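Cytochrome P450 (CYP102L1) (Mycobacterium phage Adler, PDB 6N6Q) is a phage-encoded haem-thiolate cytochrome P450 that probably activates dioxygen at its iron to oxidise an organic substrate not identified here. Local coordinates at residues 112-120 and 418-426; 90-98 and 267-278. One frame throughout, in Å; residues are numbered along the deposited sequence.

Contact 1. Residues 112-120 and 418-426. With HEM (protoporphyrin IX containing Fe), chain E.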
loop_
_atom_site.group_PDB
_atom_site.type_symbol
_atom_site.label_atom_id
_atom_site.label_comp_id
_atom_site.label_asym_id
_atom_site.label_seq_id
_atom_site.Cartn_x
_atom_site.Cartn_y
_atom_site.Cartn_z
ATOM N N ILE A 112 -17.257 -2.314 11.436
ATOM C CA ILE A 112 -17.945 -1.075 11.097
ATOM C C ILE A 112 -17.553 -0.578 9.712
ATOM O O ILE A 112 -18.401 -0.095 8.960
ATOM C CB ILE A 112 -17.663 -0.003 12.174
ATOM C CG1 ILE A 112 -18.427 -0.319 13.460
ATOM C CG2 ILE A 112 -18.021 1.389 11.670
ATOM C CD1 ILE A 112 -18.025 0.551 14.633
ATOM N N LEU A 113 -16.278 -0.707 9.354
ATOM C CA LEU A 113 -15.764 -0.158 8.108
ATOM C C LEU A 113 -15.759 -1.153 6.955
ATOM O O LEU A 113 -15.502 -0.747 5.818
ATOM C CB LEU A 113 -14.350 0.386 8.323
ATOM C CG LEU A 113 -14.294 1.712 9.082
ATOM C CD1 LEU A 113 -12.937 1.918 9.735
ATOM C CD2 LEU A 113 -14.617 2.862 8.138
ATOM N N THR A 114 -16.033 -2.433 7.212
ATOM C CA THR A 114 -16.107 -3.397 6.115
ATOM C C THR A 114 -17.137 -3.027 5.050
ATOM O O THR A 114 -16.805 -3.140 3.857
ATOM C CB THR A 114 -16.377 -4.808 6.660
ATOM O OG1 THR A 114 -17.110 -4.726 7.889
ATOM C CG2 THR A 114 -15.074 -5.559 6.888
ATOM N N PRO A 115 -18.360 -2.591 5.376
ATOM C CA PRO A 115 -19.292 -2.201 4.303
ATOM C C PRO A 115 -18.823 -1.001 3.500
ATOM O O PRO A 115 -19.325 -0.787 2.389
ATOM C CB PRO A 115 -20.596 -1.892 5.055
ATOM C CG PRO A 115 -20.462 -2.591 6.364
ATOM C CD PRO A 115 -19.010 -2.512 6.699
ATOM N N ALA A 116 -17.883 -0.216 4.021
ATOM C CA ALA A 116 -17.368 0.952 3.321
ATOM C C ALA A 116 -16.251 0.615 2.344
ATOM O O ALA A 116 -15.725 1.521 1.690
ATOM C CB ALA A 116 -16.868 1.992 4.330
ATOM N N PHE A 117 -15.877 -0.662 2.230
ATOM C CA PHE A 117 -14.772 -1.072 1.375
ATOM C C PHE A 117 -15.148 -2.199 0.422
ATOM O O PHE A 117 -14.257 -2.784 -0.204
ATOM C CB PHE A 117 -13.568 -1.494 2.223
ATOM C CG PHE A 117 -12.801 -0.341 2.800
ATOM C CD1 PHE A 117 -11.758 0.234 2.092
ATOM C CD2 PHE A 117 -13.120 0.166 4.048
ATOM C CE1 PHE A 117 -11.049 1.294 2.618
ATOM C CE2 PHE A 117 -12.415 1.228 4.579
ATOM C CZ PHE A 117 -11.377 1.792 3.863
ATOM N N THR A 118 -16.431 -2.521 0.297
ATOM C CA THR A 118 -16.859 -3.577 -0.603
ATOM C C THR A 118 -16.926 -3.062 -2.040
ATOM O O THR A 118 -16.728 -1.877 -2.318
ATOM C CB THR A 118 -18.218 -4.127 -0.179
ATOM O OG1 THR A 118 -19.205 -3.090 -0.271
ATOM C CG2 THR A 118 -18.159 -4.639 1.251
ATOM N N LYS A 119 -17.211 -3.984 -2.962
ATOM C CA LYS A 119 -17.377 -3.608 -4.364
ATOM C C LYS A 119 -18.545 -2.648 -4.533
ATOM O O LYS A 119 -18.473 -1.700 -5.324
ATOM C CB LYS A 119 -17.583 -4.857 -5.227
ATOM C CG LYS A 119 -16.326 -5.678 -5.516
ATOM C CD LYS A 119 -15.806 -6.400 -4.279
ATOM C CE LYS A 119 -16.914 -7.163 -3.565
ATOM N NZ LYS A 119 -16.593 -7.371 -2.124
ATOM N N GLU A 120 -19.633 -2.883 -3.794
ATOM C CA GLU A 120 -20.767 -1.965 -3.810
ATOM C C GLU A 120 -20.346 -0.569 -3.366
ATOM O O GLU A 120 -20.727 0.434 -3.981
ATOM C CB GLU A 120 -21.876 -2.501 -2.905
ATOM C CG GLU A 120 -22.913 -1.466 -2.502
ATOM C CD GLU A 120 -23.640 -1.843 -1.224
ATOM O OE1 GLU A 120 -23.217 -2.815 -0.560
ATOM O OE2 GLU A 120 -24.631 -1.166 -0.880
ATOM N N ALA A 418 -6.231 -9.244 6.609
ATOM C CA ALA A 418 -5.724 -8.880 5.297
ATOM C C ALA A 418 -6.187 -7.465 4.955
ATOM O O ALA A 418 -6.920 -6.820 5.711
ATOM C CB ALA A 418 -6.181 -9.890 4.248
ATOM N N CYS A 419 -5.763 -6.976 3.794
ATOM C CA CYS A 419 -5.982 -5.578 3.444
ATOM C C CYS A 419 -7.464 -5.288 3.237
ATOM O O CYS A 419 -8.084 -5.816 2.308
ATOM C CB CYS A 419 -5.200 -5.219 2.188
ATOM S SG CYS A 419 -5.531 -3.541 1.633
ATOM N N ILE A 420 -8.026 -4.427 4.089
ATOM C CA ILE A 420 -9.417 -4.026 3.926
ATOM C C ILE A 420 -9.617 -3.179 2.673
ATOM O O ILE A 420 -10.744 -3.077 2.171
ATOM C CB ILE A 420 -9.912 -3.271 5.175
ATOM C CG1 ILE A 420 -11.443 -3.219 5.204
ATOM C CG2 ILE A 420 -9.342 -1.866 5.211
ATOM C CD1 ILE A 420 -12.011 -2.432 6.366
ATOM N N GLY A 421 -8.553 -2.578 2.142
ATOM C CA GLY A 421 -8.681 -1.701 0.994
ATOM C C GLY A 421 -8.200 -2.307 -0.309
ATOM O O GLY A 421 -7.770 -1.583 -1.211
ATOM N N ARG A 422 -8.270 -3.635 -0.422
ATOM C CA ARG A 422 -7.811 -4.300 -1.639
ATOM C C ARG A 422 -8.663 -3.902 -2.837
ATOM O O ARG A 422 -8.138 -3.532 -3.893
ATOM C CB ARG A 422 -7.826 -5.816 -1.447
ATOM C CG ARG A 422 -7.467 -6.596 -2.702
ATOM C CD ARG A 422 -7.455 -8.092 -2.439
ATOM N NE ARG A 422 -7.029 -8.848 -3.613
ATOM C CZ ARG A 422 -6.756 -10.149 -3.602
ATOM N NH1 ARG A 422 -6.860 -10.841 -2.475
ATOM N NH2 ARG A 422 -6.374 -10.757 -4.717
ATOM N N GLN A 423 -9.987 -3.977 -2.691
ATOM C CA GLN A 423 -10.869 -3.592 -3.787
ATOM C C GLN A 423 -10.767 -2.102 -4.087
ATOM O O GLN A 423 -10.948 -1.688 -5.238
ATOM C CB GLN A 423 -12.312 -3.978 -3.463
ATOM C CG GLN A 423 -12.517 -5.468 -3.215
ATOM C CD GLN A 423 -12.268 -5.865 -1.770
ATOM O OE1 GLN A 423 -12.792 -5.245 -0.845
ATOM N NE2 GLN A 423 -11.461 -6.903 -1.570
ATOM N N PHE A 424 -10.475 -1.286 -3.072
ATOM C CA PHE A 424 -10.256 0.137 -3.305
ATOM C C PHE A 424 -8.966 0.366 -4.079
ATOM O O PHE A 424 -8.934 1.153 -5.033
ATOM C CB PHE A 424 -10.228 0.890 -1.972
ATOM C CG PHE A 424 -10.214 2.389 -2.116
ATOM C CD1 PHE A 424 -9.027 3.071 -2.333
ATOM C CD2 PHE A 424 -11.388 3.117 -2.017
ATOM C CE1 PHE A 424 -9.013 4.447 -2.460
ATOM C CE2 PHE A 424 -11.381 4.494 -2.144
ATOM C CZ PHE A 424 -10.192 5.159 -2.366
ATOM N N ALA A 425 -7.890 -0.314 -3.681
ATOM C CA ALA A 425 -6.604 -0.132 -4.344
ATOM C C ALA A 425 -6.654 -0.616 -5.788
ATOM O O ALA A 425 -6.183 0.071 -6.701
ATOM C CB ALA A 425 -5.506 -0.859 -3.569
ATOM N N GLN A 426 -7.227 -1.799 -6.016
ATOM C CA GLN A 426 -7.291 -2.332 -7.371
ATOM C C GLN A 426 -8.152 -1.462 -8.279
ATOM O O GLN A 426 -7.883 -1.368 -9.480
ATOM C CB GLN A 426 -7.811 -3.768 -7.344
ATOM C CG GLN A 426 -6.808 -4.758 -6.776
ATOM C CD GLN A 426 -7.432 -6.093 -6.427
ATOM O OE1 GLN A 426 -8.655 -6.218 -6.349
ATOM N NE2 GLN A 426 -6.593 -7.103 -6.215
HETATM C CHA HEM E . -3.598 -4.157 5.498
HETATM C CHB HEM E . -1.086 -4.148 1.338
HETATM C CHC HEM E . -3.790 -0.443 -0.284
HETATM C CHD HEM E . -5.752 -0.002 4.141
HETATM C C1A HEM E . -2.695 -4.509 4.513
HETATM C C2A HEM E . -1.757 -5.616 4.545
HETATM C C3A HEM E . -1.068 -5.610 3.402
HETATM C C4A HEM E . -1.538 -4.503 2.593
HETATM C CMA HEM E . 0.038 -6.613 3.017
HETATM C CAA HEM E . -1.567 -6.628 5.695
HETATM C CBA HEM E . -0.582 -6.039 6.701
HETATM C CGA HEM E . -0.221 -7.057 7.752
HETATM O O1A HEM E . -0.634 -8.239 7.624
HETATM O O2A HEM E . 0.487 -6.683 8.723
HETATM C C1B HEM E . -1.637 -3.185 0.514
HETATM C C2B HEM E . -1.305 -2.968 -0.881
HETATM C C3B HEM E . -2.052 -1.942 -1.335
HETATM C C4B HEM E . -2.878 -1.480 -0.234
HETATM C CMB HEM E . -0.260 -3.817 -1.642
HETATM C CAB HEM E . -2.101 -1.291 -2.743
HETATM C CBB HEM E . -1.342 -1.650 -3.786
HETATM C C1C HEM E . -4.587 -0.005 0.755
HETATM C C2C HEM E . -5.599 1.029 0.692
HETATM C C3C HEM E . -6.147 1.164 1.901
HETATM C C4C HEM E . -5.501 0.210 2.796
HETATM C CMC HEM E . -5.990 1.853 -0.554
HETATM C CAC HEM E . -7.270 2.183 2.213
HETATM C CBC HEM E . -7.839 2.292 3.418
HETATM C C1D HEM E . -5.353 -1.089 4.896
HETATM C C2D HEM E . -5.732 -1.370 6.269
HETATM C C3D HEM E . -5.141 -2.511 6.641
HETATM C C4D HEM E . -4.363 -3.005 5.522
HETATM C CMD HEM E . -6.656 -0.498 7.149
HETATM C CAD HEM E . -5.265 -3.193 8.024
HETATM C CBD HEM E . -6.522 -4.056 8.069
HETATM C CGD HEM E . -6.596 -4.796 9.382
HETATM O O1D HEM E . -7.731 -5.071 9.853
HETATM O O2D HEM E . -5.524 -5.108 9.963
HETATM N NA HEM E . -2.527 -3.855 3.306
HETATM N NB HEM E . -2.598 -2.261 0.871
HETATM N NC HEM E . -4.558 -0.478 2.052
HETATM N ND HEM E . -4.518 -2.110 4.477
HETATM FE FE HEM E . -3.448 -2.084 2.717
HETATM O O HOH W 1 -11.564 -2.408 -0.407
#
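L113, on helix 104-113 (the C helix of the cytochrome P450 fold), sets its CB against I420 CD1 at 4.2 Å. I420 belongs to the P450 cysteine-ligand loop, where C419 SG faces the haem iron at 2.8 Å, in the place of the family's thiolate ligand; the loop then runs into helix 422-439, with G421 as its N-cap. Next along, T114 brings CG2 to the flank of the same I420 methyl and turns its OG1 back to H110 O. Through A116 the chain winds on, tied by bonds from A116 N to L113 O and from F117 N to T114 O, and so delivers F117 to the loop. I420 CG2 stands over the middle of the F117 ring, 4.2 Å from its centroid and only 2° off the ring normal, a nearly ideal CH-pi contact. With I420 CG1 anti to the backbone N (chi1 -163°), the longer branch reaches the CD2 rim on that same face, and I420 CD1 meets F117 CD2 at 3.7 Å. The short branch serves the cofactor too, since I420 CG2 touches haem CMD at 3.6 Å. L113 O and F424 CB lie at the edge of the phenyl group. A water ties the backbones: it accepts from F424 N in the first turn of helix 422-439 and is placed to donate to F117 O (2.7 Å) and I420 O (2.8 Å), though with more acceptors near than protons both need not be filled at once. T118 points off to cap helix 119-145 through a weak bond from A121 N. At the outer margin K119, its chain bent at chi2 and chi3, folds over so that its CD rests on Q423 CG at 3.6 Å.

Contact 2. Residues 90-98 and 267-278. With HEM (protoporphyrin IX containing Fe), chain E.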
loop_
_atom_site.group_PDB
_atom_site.type_symbol
_atom_site.label_atom_id
_atom_site.label_comp_id
_atom_site.label_asym_id
_atom_site.label_seq_id
_atom_site.Cartn_x
_atom_site.Cartn_y
_atom_site.Cartn_z
ATOM N N SER A 90 2.845 5.252 17.398
ATOM C CA SER A 90 3.032 6.636 17.811
ATOM C C SER A 90 2.320 7.610 16.883
ATOM O O SER A 90 2.072 8.755 17.276
ATOM C CB SER A 90 4.523 6.971 17.877
ATOM O OG SER A 90 5.170 6.216 18.886
ATOM N N VAL A 91 1.989 7.183 15.667
ATOM C CA VAL A 91 1.282 8.013 14.695
ATOM C C VAL A 91 -0.175 7.577 14.555
ATOM O O VAL A 91 -1.091 8.376 14.749
ATOM C CB VAL A 91 2.002 8.000 13.327
ATOM C CG1 VAL A 91 1.221 8.808 12.306
ATOM C CG2 VAL A 91 3.421 8.525 13.469
ATOM N N ALA A 92 -0.405 6.306 14.233
ATOM C CA ALA A 92 -1.740 5.801 13.943
ATOM C C ALA A 92 -2.440 5.195 15.155
ATOM O O ALA A 92 -3.605 4.801 15.038
ATOM C CB ALA A 92 -1.675 4.764 12.819
ATOM N N GLY A 93 -1.763 5.102 16.300
ATOM C CA GLY A 93 -2.395 4.620 17.520
ATOM C C GLY A 93 -2.991 3.237 17.357
ATOM O O GLY A 93 -2.366 2.317 16.816
ATOM N N ASP A 94 -4.225 3.083 17.832
ATOM C CA ASP A 94 -4.949 1.819 17.712
ATOM C C ASP A 94 -5.832 1.773 16.471
ATOM O O ASP A 94 -6.946 1.241 16.510
ATOM C CB ASP A 94 -5.767 1.561 18.975
ATOM C CG ASP A 94 -6.803 2.640 19.241
ATOM O OD1 ASP A 94 -6.751 3.704 18.588
ATOM O OD2 ASP A 94 -7.675 2.418 20.108
ATOM N N GLY A 95 -5.362 2.333 15.359
ATOM C CA GLY A 95 -6.065 2.193 14.102
ATOM C C GLY A 95 -6.022 0.763 13.598
ATOM O O GLY A 95 -5.271 -0.080 14.089
ATOM N N MET A 96 -6.844 0.492 12.579
ATOM C CA MET A 96 -6.995 -0.874 12.085
ATOM C C MET A 96 -5.663 -1.490 11.672
ATOM O O MET A 96 -5.502 -2.713 11.734
ATOM C CB MET A 96 -7.968 -0.910 10.905
ATOM C CG MET A 96 -9.433 -0.820 11.295
ATOM S SD MET A 96 -10.547 -1.164 9.918
ATOM C CE MET A 96 -10.025 -2.819 9.475
ATOM N N PHE A 97 -4.698 -0.669 11.260
ATOM C CA PHE A 97 -3.452 -1.210 10.733
ATOM C C PHE A 97 -2.462 -1.531 11.850
ATOM O O PHE A 97 -1.723 -2.519 11.762
ATOM C CB PHE A 97 -2.848 -0.222 9.732
ATOM C CG PHE A 97 -1.761 -0.804 8.872
ATOM C CD1 PHE A 97 -1.944 -2.005 8.208
ATOM C CD2 PHE A 97 -0.565 -0.127 8.706
ATOM C CE1 PHE A 97 -0.944 -2.531 7.408
ATOM C CE2 PHE A 97 0.438 -0.649 7.906
ATOM C CZ PHE A 97 0.249 -1.852 7.259
ATOM N N THR A 98 -2.446 -0.727 12.911
ATOM C CA THR A 98 -1.459 -0.862 13.972
ATOM C C THR A 98 -2.038 -1.381 15.283
ATOM O O THR A 98 -1.295 -1.504 16.262
ATOM C CB THR A 98 -0.765 0.484 14.217
ATOM O OG1 THR A 98 -1.751 1.502 14.434
ATOM C CG2 THR A 98 0.098 0.862 13.020
ATOM N N ASN A 267 -10.376 7.392 18.120
ATOM C CA ASN A 267 -10.142 6.275 17.213
ATOM C C ASN A 267 -10.509 6.638 15.779
ATOM O O ASN A 267 -9.849 6.191 14.834
ATOM C CB ASN A 267 -10.926 5.048 17.677
ATOM C CG ASN A 267 -10.570 3.803 16.892
ATOM O OD1 ASN A 267 -11.192 3.497 15.874
ATOM N ND2 ASN A 267 -9.562 3.078 17.360
ATOM N N ILE A 268 -11.563 7.439 15.596
ATOM C CA ILE A 268 -11.926 7.899 14.257
ATOM C C ILE A 268 -10.772 8.677 13.640
ATOM O O ILE A 268 -10.418 8.480 12.471
ATOM C CB ILE A 268 -13.214 8.741 14.305
ATOM C CG1 ILE A 268 -14.403 7.882 14.736
ATOM C CG2 ILE A 268 -13.488 9.380 12.950
ATOM C CD1 ILE A 268 -15.701 8.650 14.841
ATOM N N GLY A 269 -10.163 9.571 14.423
ATOM C CA GLY A 269 -8.982 10.272 13.951
ATOM C C GLY A 269 -7.835 9.340 13.619
ATOM O O GLY A 269 -7.020 9.641 12.743
ATOM N N ASN A 270 -7.755 8.196 14.305
ATOM C CA ASN A 270 -6.718 7.218 13.992
ATOM C C ASN A 270 -7.002 6.514 12.671
ATOM O O ASN A 270 -6.078 6.242 11.898
ATOM C CB ASN A 270 -6.590 6.201 15.125
ATOM C CG ASN A 270 -5.935 6.785 16.360
ATOM O OD1 ASN A 270 -5.264 7.813 16.293
ATOM N ND2 ASN A 270 -6.120 6.123 17.497
ATOM N N GLN A 271 -8.273 6.211 12.395
ATOM C CA GLN A 271 -8.610 5.551 11.138
ATOM C C GLN A 271 -8.324 6.457 9.947
ATOM O O GLN A 271 -7.824 5.994 8.915
ATOM C CB GLN A 271 -10.075 5.117 11.142
ATOM C CG GLN A 271 -10.503 4.300 12.353
ATOM C CD GLN A 271 -9.799 2.959 12.456
ATOM O OE1 GLN A 271 -9.122 2.521 11.524
ATOM N NE2 GLN A 271 -9.956 2.300 13.597
ATOM N N ILE A 272 -8.633 7.750 10.073
ATOM C CA ILE A 272 -8.319 8.701 9.009
ATOM C C ILE A 272 -6.819 8.720 8.746
ATOM O O ILE A 272 -6.370 8.651 7.596
ATOM C CB ILE A 272 -8.847 10.101 9.368
ATOM C CG1 ILE A 272 -10.378 10.107 9.387
ATOM C CG2 ILE A 272 -8.308 11.141 8.396
ATOM C CD1 ILE A 272 -10.977 11.406 9.886
ATOM N N LEU A 273 -6.021 8.810 9.814
ATOM C CA LEU A 273 -4.572 8.743 9.662
ATOM C C LEU A 273 -4.143 7.405 9.080
ATOM O O LEU A 273 -3.206 7.339 8.277
ATOM C CB LEU A 273 -3.885 8.980 11.006
ATOM C CG LEU A 273 -3.902 10.401 11.568
ATOM C CD1 LEU A 273 -3.124 10.454 12.874
ATOM C CD2 LEU A 273 -3.327 11.380 10.558
ATOM N N THR A 274 -4.823 6.324 9.472
ATOM C CA THR A 274 -4.478 5.000 8.964
ATOM C C THR A 274 -4.704 4.912 7.460
ATOM O O THR A 274 -3.796 4.550 6.704
ATOM C CB THR A 274 -5.294 3.930 9.690
ATOM O OG1 THR A 274 -4.959 3.931 11.083
ATOM C CG2 THR A 274 -5.013 2.558 9.096
ATOM N N PHE A 275 -5.915 5.245 7.008
ATOM C CA PHE A 275 -6.218 5.175 5.583
ATOM C C PHE A 275 -5.311 6.093 4.776
ATOM O O PHE A 275 -4.992 5.794 3.620
ATOM C CB PHE A 275 -7.686 5.530 5.333
ATOM C CG PHE A 275 -8.663 4.627 6.036
ATOM C CD1 PHE A 275 -8.270 3.389 6.522
ATOM C CD2 PHE A 275 -9.982 5.016 6.203
ATOM C CE1 PHE A 275 -9.169 2.560 7.165
ATOM C CE2 PHE A 275 -10.888 4.191 6.844
ATOM C CZ PHE A 275 -10.480 2.962 7.326
ATOM N N LEU A 276 -4.874 7.205 5.370
ATOM C CA LEU A 276 -4.001 8.130 4.659
ATOM C C LEU A 276 -2.617 7.532 4.440
ATOM O O LEU A 276 -2.071 7.606 3.336
ATOM C CB LEU A 276 -3.895 9.453 5.416
ATOM C CG LEU A 276 -5.014 10.463 5.162
ATOM C CD1 LEU A 276 -4.639 11.824 5.726
ATOM C CD2 LEU A 276 -5.322 10.552 3.675
ATOM N N VAL A 277 -2.029 6.939 5.476
ATOM C CA VAL A 277 -0.652 6.464 5.361
ATOM C C VAL A 277 -0.592 5.028 4.847
ATOM O O VAL A 277 0.294 4.687 4.061
ATOM C CB VAL A 277 0.084 6.622 6.709
ATOM C CG1 VAL A 277 -0.529 5.739 7.783
ATOM C CG2 VAL A 277 1.565 6.321 6.541
ATOM N N ALA A 278 -1.530 4.171 5.254
ATOM C CA ALA A 278 -1.503 2.780 4.824
ATOM C C ALA A 278 -2.022 2.589 3.405
ATOM O O ALA A 278 -1.705 1.574 2.774
ATOM C CB ALA A 278 -2.316 1.910 5.785
HETATM C CHA HEM E . -3.598 -4.157 5.498
HETATM C CHB HEM E . -1.086 -4.148 1.338
HETATM C CHC HEM E . -3.790 -0.443 -0.284
HETATM C CHD HEM E . -5.752 -0.002 4.141
HETATM C C1A HEM E . -2.695 -4.509 4.513
HETATM C C2A HEM E . -1.757 -5.616 4.545
HETATM C C3A HEM E . -1.068 -5.610 3.402
HETATM C C4A HEM E . -1.538 -4.503 2.593
HETATM C CMA HEM E . 0.038 -6.613 3.017
HETATM C CAA HEM E . -1.567 -6.628 5.695
HETATM C CBA HEM E . -0.582 -6.039 6.701
HETATM C CGA HEM E . -0.221 -7.057 7.752
HETATM O O1A HEM E . -0.634 -8.239 7.624
HETATM O O2A HEM E . 0.487 -6.683 8.723
HETATM C C1B HEM E . -1.637 -3.185 0.514
HETATM C C2B HEM E . -1.305 -2.968 -0.881
HETATM C C3B HEM E . -2.052 -1.942 -1.335
HETATM C C4B HEM E . -2.878 -1.480 -0.234
HETATM C CMB HEM E . -0.260 -3.817 -1.642
HETATM C CAB HEM E . -2.101 -1.291 -2.743
HETATM C CBB HEM E . -1.342 -1.650 -3.786
HETATM C C1C HEM E . -4.587 -0.005 0.755
HETATM C C2C HEM E . -5.599 1.029 0.692
HETATM C C3C HEM E . -6.147 1.164 1.901
HETATM C C4C HEM E . -5.501 0.210 2.796
HETATM C CMC HEM E . -5.990 1.853 -0.554
HETATM C CAC HEM E . -7.270 2.183 2.213
HETATM C CBC HEM E . -7.839 2.292 3.418
HETATM C C1D HEM E . -5.353 -1.089 4.896
HETATM C C2D HEM E . -5.732 -1.370 6.269
HETATM C C3D HEM E . -5.141 -2.511 6.641
HETATM C C4D HEM E . -4.363 -3.005 5.522
HETATM C CMD HEM E . -6.656 -0.498 7.149
HETATM C CAD HEM E . -5.265 -3.193 8.024
HETATM C CBD HEM E . -6.522 -4.056 8.069
HETATM C CGD HEM E . -6.596 -4.796 9.382
HETATM O O1D HEM E . -7.731 -5.071 9.853
HETATM O O2D HEM E . -5.524 -5.108 9.963
HETATM N NA HEM E . -2.527 -3.855 3.306
HETATM N NB HEM E . -2.598 -2.261 0.871
HETATM N NC HEM E . -4.558 -0.478 2.052
HETATM N ND HEM E . -4.518 -2.110 4.477
HETATM FE FE HEM E . -3.448 -2.084 2.717
HETATM O O HOH W 2 -8.877 -0.171 15.100
#
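Two asparagines one turn apart on a single helix, N267 and N270, hold D94 by side chain and backbone together. N270 ND2 gives D94 OD1 a bond of 2.7 Å, meeting that oxygen nearly end-on while the oxygen lies in the plane of the amide; the carboxylate itself is turned 82° from that plane. D94 carries its CG between the backbone N and the carbonyl carbon (chi1 60°), which drops the acid toward the helix, and its OD2 takes a further bond from N105 ND2. N267 ND2 adds a weak bond to D94 O at 3.3 Å. The other ends of these amides are also held: N270 OD1 by R225, N267 OD1 by Q271 NE2 at 2.9 Å. Q271, bent at chi2, presents its OE1 to M96 N at 3.2 Å, a fairly straight bond of 160°, while its NE2 also donates to a water that bridges to D94 O. Between these grips G95, without a side chain, brings its CA to 5.1 Å from N270 CA. T274 OG1 turns to its own helix and binds N270 O, approaching from the face opposite T274 N, and leaves CG2 to meet F97 CB at 3.6 Å. A278 CB covers one face of the F97 ring, offset toward the rim, and the ring's edge lies against the haem, with F97 CD1 3.5 Å from haem CAD. It is the long P450 helix 265-296; A278 opens its AGSET sequence, and A278 O accepts from T282 OG1, as in many relatives. The 90-98 segment, from the end of helix 89-92 into the B-C loop, thus lies along it, with helix 183-196 touching V91 and L273 and helices 104-113 and 247-253 packing on Q271 and F275.

Contacts 1 and 2 have centres about 16 Å apart and both reach the haem. Contact 1 supplies the cysteine-ligand loop beneath one face of the porphyrin; contact 2 brings helix 265-296 over the opposite face, where A278 O stands 3.6 Å from haem NC. They join beside the porphyrin: in an edge-to-face pairing F117 CZ meets F275 CZ at 3.8 Å, L113 CD1 reaches F275 CZ at 3.6 Å, and I420 CD1 touches M96 CE at 3.7 Å. Haem CBC is shared by F117 and F275. In sequence the four segments alternate, 90-98 and 112-120 being separated by a short loop and most of helix 104-113, whose W106 binds the haem along with K79 and R417.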